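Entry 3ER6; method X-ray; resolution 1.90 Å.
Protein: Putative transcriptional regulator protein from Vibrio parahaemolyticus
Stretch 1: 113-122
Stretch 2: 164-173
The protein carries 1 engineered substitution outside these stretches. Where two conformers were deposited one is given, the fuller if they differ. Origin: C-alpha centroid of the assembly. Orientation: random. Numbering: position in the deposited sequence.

Stretch 1 (113-122) AIDTGIFVVA
Stretch 2 164-173: YLSSGPYSHS

Where two parallel strands end side by side, the side chains on each face of the sheet are free to serve different neighbours, and this contact in a putative transcriptional regulator illustrates the principle. Ala113 and Ile114 (phi/psi near -120/135) run parallel to Tyr164, Leu165 and Ser166, with Ala113 level with Leu165 (CA to CA 5.0 Å) and Ile114 level with Ser166 (CA to CA 4.9 Å). Three hydrogen bonds fix the register: Ala113 N to Tyr164 O at 2.8 Å, Ser166 N to Ala113 O at 3.0 Å, and Asp115 N to Ser166 O at 3.0 Å. Between them, Ile114 CA approaches Ser166 O at 3.3 Å in a CA-H...O contact.

The chain then departs from the sheet. Asp115 adopts 60/-146 and Thr116 -66/-9, the central pair of a type II' turn from Ile114 to Gly117, and a helix follows. Its axis passes 9.2 Å from that of strand 164-166 at 146° between N-to-C directions. Beneath it lies the face carrying Ala113 and Leu165. Leu165, in the m,t rotamer (-52°, -178°), places CD2 4.0 Å from Ala113 CB and 4.1 Å from Ile118 CG1, and Val121, m at -60°, has its CG2 3.5 Å from Leu165 CD2, so one methyl joins strand to helix. Ile118 is also m,t (-64°, 158°); its CD1 lies 3.8 Å from Ser166 C and 3.8 Å from Ser167 N, where strand 164-166 ends.

The face bearing Ile114 and Ser166 receives a histidine instead. After Ser167 (-52/-47), Gly168 takes 63/-134, a positive phi that favours glycine; an ideal CB here would clash with His172 CE1 at 2.4 Å. A cis peptide precedes Pro169 (-78/-24, C-gamma endo), and the chain continues through Tyr170 and Ser171 to bring His172, at an N-cap position, back toward the strands. With chi1 -57° (m) and chi2 -74°, its ring is held at both nitrogens: ND1 hydrogen-bonds Ser166 OG at 2.6 Å, with chi1 of Ser166 at 174° (t), while NE2 donates to Pro169 O at 2.7 Å. Thus oriented, the ring offers a face to Ile114 CB, 3.9 Å from its centroid and 27° off the normal, a CH-pi contact. Ile114, p,t (64°, 176°), has its CB over that ring, with CG2 4.5 Å from Ser166 CB.

The CA-to-CB bond of Asp115 points sideways; with chi1 -166° (t) and chi2 6°, its OD2 lies 3.9 Å from Pro169 CB, and a water donates to Asp115 OD2 at 2.9 Å and to Pro169 O at 2.7 Å, bridging the turn to the proline loop.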

ATOM      1  N   ALA A 113      -6.177   5.957 -12.302  1.00 29.42           N
ATOM      2  CA  ALA A 113      -4.833   5.565 -12.683  1.00 29.89           C
ATOM      3  C   ALA A 113      -3.910   6.112 -11.613  1.00 30.25           C
ATOM      4  O   ALA A 113      -3.989   7.310 -11.292  1.00 29.12           O
ATOM      5  CB  ALA A 113      -4.438   6.161 -14.070  1.00 28.59           C
ATOM      6  N   ILE A 114      -3.058   5.235 -11.050  1.00 30.42           N
ATOM      7  CA  ILE A 114      -2.189   5.583  -9.929  1.00 29.38           C
ATOM      8  C   ILE A 114      -0.740   5.323 -10.290  1.00 29.78           C
ATOM      9  O   ILE A 114      -0.460   4.314 -10.980  1.00 27.00           O
ATOM     10  CB  ILE A 114      -2.655   4.777  -8.610  1.00 29.06           C
ATOM     11  CG1 ILE A 114      -2.502   3.270  -8.771  1.00 29.78           C
ATOM     12  CG2 ILE A 114      -4.166   5.053  -8.325  1.00 28.87           C
ATOM     13  CD1 ILE A 114      -2.852   2.479  -7.468  1.00 31.17           C
ATOM     14  N   ASP A 115       0.184   6.224  -9.869  1.00 28.59           N
ATOM     15  CA  ASP A 115       1.581   6.026 -10.101  1.00 29.10           C
ATOM     16  C   ASP A 115       1.742   5.962 -11.636  1.00 28.94           C
ATOM     17  O   ASP A 115       1.006   6.656 -12.359  1.00 27.68           O
ATOM     18  CB  ASP A 115       2.091   4.740  -9.410  1.00 30.30           C
ATOM     19  CG  ASP A 115       3.662   4.649  -9.343  1.00 37.25           C
ATOM     20  OD1 ASP A 115       4.403   5.595  -9.703  1.00 42.61           O
ATOM     21  OD2 ASP A 115       4.155   3.612  -8.902  1.00 44.06           O
ATOM     22  N   THR A 116       2.672   5.154 -12.126  1.00 28.02           N
ATOM     23  CA  THR A 116       2.903   5.067 -13.604  1.00 29.29           C
ATOM     24  C   THR A 116       1.722   4.460 -14.432  1.00 29.10           C
ATOM     25  O   THR A 116       1.740   4.479 -15.653  1.00 30.91           O
ATOM     26  CB  THR A 116       4.243   4.398 -13.962  1.00 29.91           C
ATOM     27  OG1 THR A 116       4.315   3.082 -13.419  1.00 30.30           O
ATOM     28  CG2 THR A 116       5.407   5.228 -13.415  1.00 30.32           C
ATOM     29  N   GLY A 117       0.712   3.922 -13.767  1.00 28.01           N
ATOM     30  CA  GLY A 117      -0.605   3.658 -14.430  1.00 27.22           C
ATOM     31  C   GLY A 117      -1.062   4.900 -15.194  1.00 29.33           C
ATOM     32  O   GLY A 117      -1.824   4.794 -16.201  1.00 28.62           O
ATOM     33  N   ILE A 118      -0.616   6.076 -14.756  1.00 27.57           N
ATOM     34  CA  ILE A 118      -0.945   7.311 -15.507  1.00 28.78           C
ATOM     35  C   ILE A 118      -0.411   7.278 -16.975  1.00 28.29           C
ATOM     36  O   ILE A 118      -1.091   7.762 -17.900  1.00 28.32           O
ATOM     37  CB  ILE A 118      -0.551   8.625 -14.741  1.00 28.01           C
ATOM     38  CG1 ILE A 118      -1.376   8.737 -13.457  1.00 30.27           C
ATOM     39  CG2 ILE A 118      -0.764   9.902 -15.674  1.00 27.78           C
ATOM     40  CD1 ILE A 118      -0.774   9.615 -12.407  1.00 30.10           C
ATOM     41  N   PHE A 119       0.743   6.652 -17.187  1.00 27.61           N
ATOM     42  CA  PHE A 119       1.323   6.532 -18.518  1.00 27.59           C
ATOM     43  C   PHE A 119       0.375   5.683 -19.396  1.00 27.81           C
ATOM     44  O   PHE A 119       0.295   5.907 -20.619  1.00 28.26           O
ATOM     45  CB  PHE A 119       2.712   5.857 -18.479  1.00 27.44           C
ATOM     46  CG  PHE A 119       3.828   6.765 -18.029  1.00 32.74           C
ATOM     47  CD1 PHE A 119       3.886   7.240 -16.712  1.00 32.14           C
ATOM     48  CD2 PHE A 119       4.841   7.142 -18.932  1.00 34.74           C
ATOM     49  CE1 PHE A 119       4.928   8.069 -16.306  1.00 33.35           C
ATOM     50  CE2 PHE A 119       5.866   7.989 -18.520  1.00 32.42           C
ATOM     51  CZ  PHE A 119       5.913   8.435 -17.209  1.00 34.15           C
ATOM     52  N   VAL A 120      -0.286   4.683 -18.803  1.00 27.27           N
ATOM     53  CA  VAL A 120      -1.250   3.851 -19.534  1.00 28.46           C
ATOM     54  C   VAL A 120      -2.465   4.672 -20.018  1.00 30.34           C
ATOM     55  O   VAL A 120      -2.861   4.625 -21.214  1.00 31.08           O
ATOM     56  CB  VAL A 120      -1.750   2.648 -18.676  1.00 28.79           C
ATOM     57  CG1 VAL A 120      -2.727   1.783 -19.484  1.00 27.27           C
ATOM     58  CG2 VAL A 120      -0.551   1.795 -18.174  1.00 26.67           C
ATOM     59  N   VAL A 121      -3.055   5.453 -19.115  1.00 31.34           N
ATOM     60  CA  VAL A 121      -4.204   6.279 -19.557  1.00 32.67           C
ATOM     61  C   VAL A 121      -3.723   7.383 -20.578  1.00 32.49           C
ATOM     62  O   VAL A 121      -4.458   7.707 -21.511  1.00 32.12           O
ATOM     63  CB  VAL A 121      -5.007   6.910 -18.375  1.00 33.84           C
ATOM     64  CG1 VAL A 121      -5.559   5.822 -17.483  1.00 34.21           C
ATOM     65  CG2 VAL A 121      -4.140   7.838 -17.592  1.00 37.39           C
ATOM     66  N   ALA A 122      -2.508   7.917 -20.411  1.00 32.43           N
ATOM     67  CA  ALA A 122      -1.958   8.873 -21.416  1.00 33.00           C
ATOM     68  C   ALA A 122      -1.899   8.226 -22.780  1.00 34.68           C
ATOM     69  O   ALA A 122      -2.484   8.749 -23.737  1.00 35.10           O
ATOM     70  CB  ALA A 122      -0.571   9.430 -21.002  1.00 31.84           C
ATOM     71  N   TYR A 164      -9.580   9.641 -13.278  1.00 29.80           N
ATOM     72  CA  TYR A 164      -8.989  10.132 -12.027  1.00 30.35           C
ATOM     73  C   TYR A 164      -7.525   9.754 -11.997  1.00 29.53           C
ATOM     74  O   TYR A 164      -7.188   8.567 -12.094  1.00 31.34           O
ATOM     75  CB  TYR A 164      -9.675   9.448 -10.807  1.00 29.69           C
ATOM     76  CG  TYR A 164     -11.145   9.700 -10.713  1.00 30.35           C
ATOM     77  CD1 TYR A 164     -11.660  10.537  -9.701  1.00 31.79           C
ATOM     78  CD2 TYR A 164     -12.029   9.091 -11.600  1.00 32.45           C
ATOM     79  CE1 TYR A 164     -13.025  10.764  -9.570  1.00 32.62           C
ATOM     80  CE2 TYR A 164     -13.426   9.337 -11.518  1.00 34.59           C
ATOM     81  CZ  TYR A 164     -13.894  10.187 -10.509  1.00 34.30           C
ATOM     82  OH  TYR A 164     -15.231  10.430 -10.422  1.00 37.88           O
ATOM     83  N   LEU A 165      -6.655  10.735 -11.856  1.00 27.44           N
ATOM     84  CA  LEU A 165      -5.253  10.521 -11.823  1.00 28.91           C
ATOM     85  C   LEU A 165      -4.674  10.845 -10.431  1.00 29.00           C
ATOM     86  O   LEU A 165      -4.942  11.921  -9.847  1.00 28.70           O
ATOM     87  CB  LEU A 165      -4.505  11.438 -12.837  1.00 28.30           C
ATOM     88  CG  LEU A 165      -4.952  11.468 -14.318  1.00 28.34           C
ATOM     89  CD1 LEU A 165      -4.005  12.416 -15.102  1.00 29.90           C
ATOM     90  CD2 LEU A 165      -4.954  10.053 -14.947  1.00 27.90           C
ATOM     91  N   SER A 166      -3.847   9.935  -9.914  1.00 28.32           N
ATOM     92  CA  SER A 166      -3.211  10.173  -8.622  1.00 29.30           C
ATOM     93  C   SER A 166      -1.698   9.728  -8.723  1.00 29.77           C
ATOM     94  O   SER A 166      -1.404   8.538  -8.814  1.00 27.12           O
ATOM     95  CB  SER A 166      -3.950   9.433  -7.492  1.00 29.60           C
ATOM     96  OG  SER A 166      -3.197   9.577  -6.274  1.00 28.56           O
ATOM     97  N   SER A 167      -0.773  10.698  -8.751  1.00 28.53           N
ATOM     98  CA  SER A 167       0.685  10.445  -8.884  1.00 29.78           C
ATOM     99  C   SER A 167       1.235   9.441  -7.860  1.00 28.85           C
ATOM    100  O   SER A 167       1.972   8.537  -8.198  1.00 30.07           O
ATOM    101  CB  SER A 167       1.480  11.747  -8.714  1.00 30.18           C
ATOM    102  OG  SER A 167       1.220  12.587  -9.806  1.00 36.74           O
ATOM    103  N   GLY A 168       0.876   9.631  -6.604  1.00 30.47           N
ATOM    104  CA  GLY A 168       1.435   8.848  -5.536  1.00 30.89           C
ATOM    105  C   GLY A 168       2.944   9.088  -5.431  1.00 31.18           C
ATOM    106  O   GLY A 168       3.412  10.250  -5.520  1.00 32.14           O
ATOM    107  N   PRO A 169       3.734   8.007  -5.295  1.00 30.58           N
ATOM    108  CA  PRO A 169       3.349   6.604  -5.610  1.00 30.71           C
ATOM    109  C   PRO A 169       2.469   5.877  -4.564  1.00 31.19           C
ATOM    110  O   PRO A 169       1.778   4.900  -4.951  1.00 31.39           O
ATOM    111  CB  PRO A 169       4.716   5.898  -5.784  1.00 30.61           C
ATOM    112  CG  PRO A 169       5.683   6.784  -4.890  1.00 30.74           C
ATOM    113  CD  PRO A 169       5.201   8.173  -5.176  1.00 31.64           C
ATOM    114  N   TYR A 170       2.495   6.285  -3.289  1.00 29.41           N
ATOM    115  CA  TYR A 170       1.775   5.515  -2.257  1.00 29.99           C
ATOM    116  C   TYR A 170       0.596   6.208  -1.591  1.00 31.04           C
ATOM    117  O   TYR A 170      -0.218   5.540  -0.898  1.00 32.24           O
ATOM    118  CB  TYR A 170       2.710   4.953  -1.144  1.00 29.41           C
ATOM    119  CG  TYR A 170       3.672   4.035  -1.813  1.00 29.16           C
ATOM    120  CD1 TYR A 170       3.235   2.809  -2.306  1.00 29.73           C
ATOM    121  CD2 TYR A 170       4.990   4.442  -2.087  1.00 30.16           C
ATOM    122  CE1 TYR A 170       4.135   1.961  -2.990  1.00 28.00           C
ATOM    123  CE2 TYR A 170       5.886   3.606  -2.790  1.00 28.02           C
ATOM    124  CZ  TYR A 170       5.421   2.365  -3.224  1.00 28.80           C
ATOM    125  OH  TYR A 170       6.237   1.520  -3.933  1.00 30.09           O
ATOM    126  N   SER A 171       0.518   7.518  -1.758  1.00 31.32           N
ATOM    127  CA  SER A 171      -0.567   8.289  -1.172  0.50 31.91           C
ATOM    128  C   SER A 171      -1.608   8.646  -2.214  1.00 32.32           C
ATOM    129  O   SER A 171      -1.324   9.442  -3.117  1.00 31.43           O
ATOM    130  CB  SER A 171      -0.024   9.568  -0.524  0.50 33.00           C
ATOM    131  OG  SER A 171       0.479   9.279   0.761  0.50 32.85           O
ATOM    132  N   HIS A 172      -2.801   8.057  -2.089  1.00 31.20           N
ATOM    133  CA  HIS A 172      -3.875   8.264  -3.068  1.00 32.11           C
ATOM    134  C   HIS A 172      -5.177   8.668  -2.402  1.00 31.73           C
ATOM    135  O   HIS A 172      -6.274   8.384  -2.909  1.00 31.84           O
ATOM    136  CB  HIS A 172      -4.037   6.972  -3.886  1.00 31.60           C
ATOM    137  CG  HIS A 172      -2.766   6.566  -4.552  1.00 32.79           C
ATOM    138  ND1 HIS A 172      -2.276   7.226  -5.652  1.00 27.91           N
ATOM    139  CD2 HIS A 172      -1.843   5.632  -4.228  1.00 28.99           C
ATOM    140  CE1 HIS A 172      -1.121   6.689  -6.012  1.00 30.61           C
ATOM    141  NE2 HIS A 172      -0.834   5.721  -5.159  1.00 29.26           N
ATOM    142  N   SER A 173      -5.044   9.306  -1.242  1.00 32.81           N
ATOM    143  CA  SER A 173      -6.192   9.683  -0.403  1.00 33.14           C
ATOM    144  C   SER A 173      -7.149  10.595  -1.114  1.00 33.03           C
ATOM    145  O   SER A 173      -8.382  10.384  -1.043  1.00 31.79           O
ATOM    146  CB  SER A 173      -5.719  10.419   0.884  1.00 32.58           C
ATOM    147  OG  SER A 173      -4.859   9.554   1.577  1.00 37.41           O
TER
HETATM  148  O   HOH W   1       2.605   2.842  -6.521  1.00 29.74           O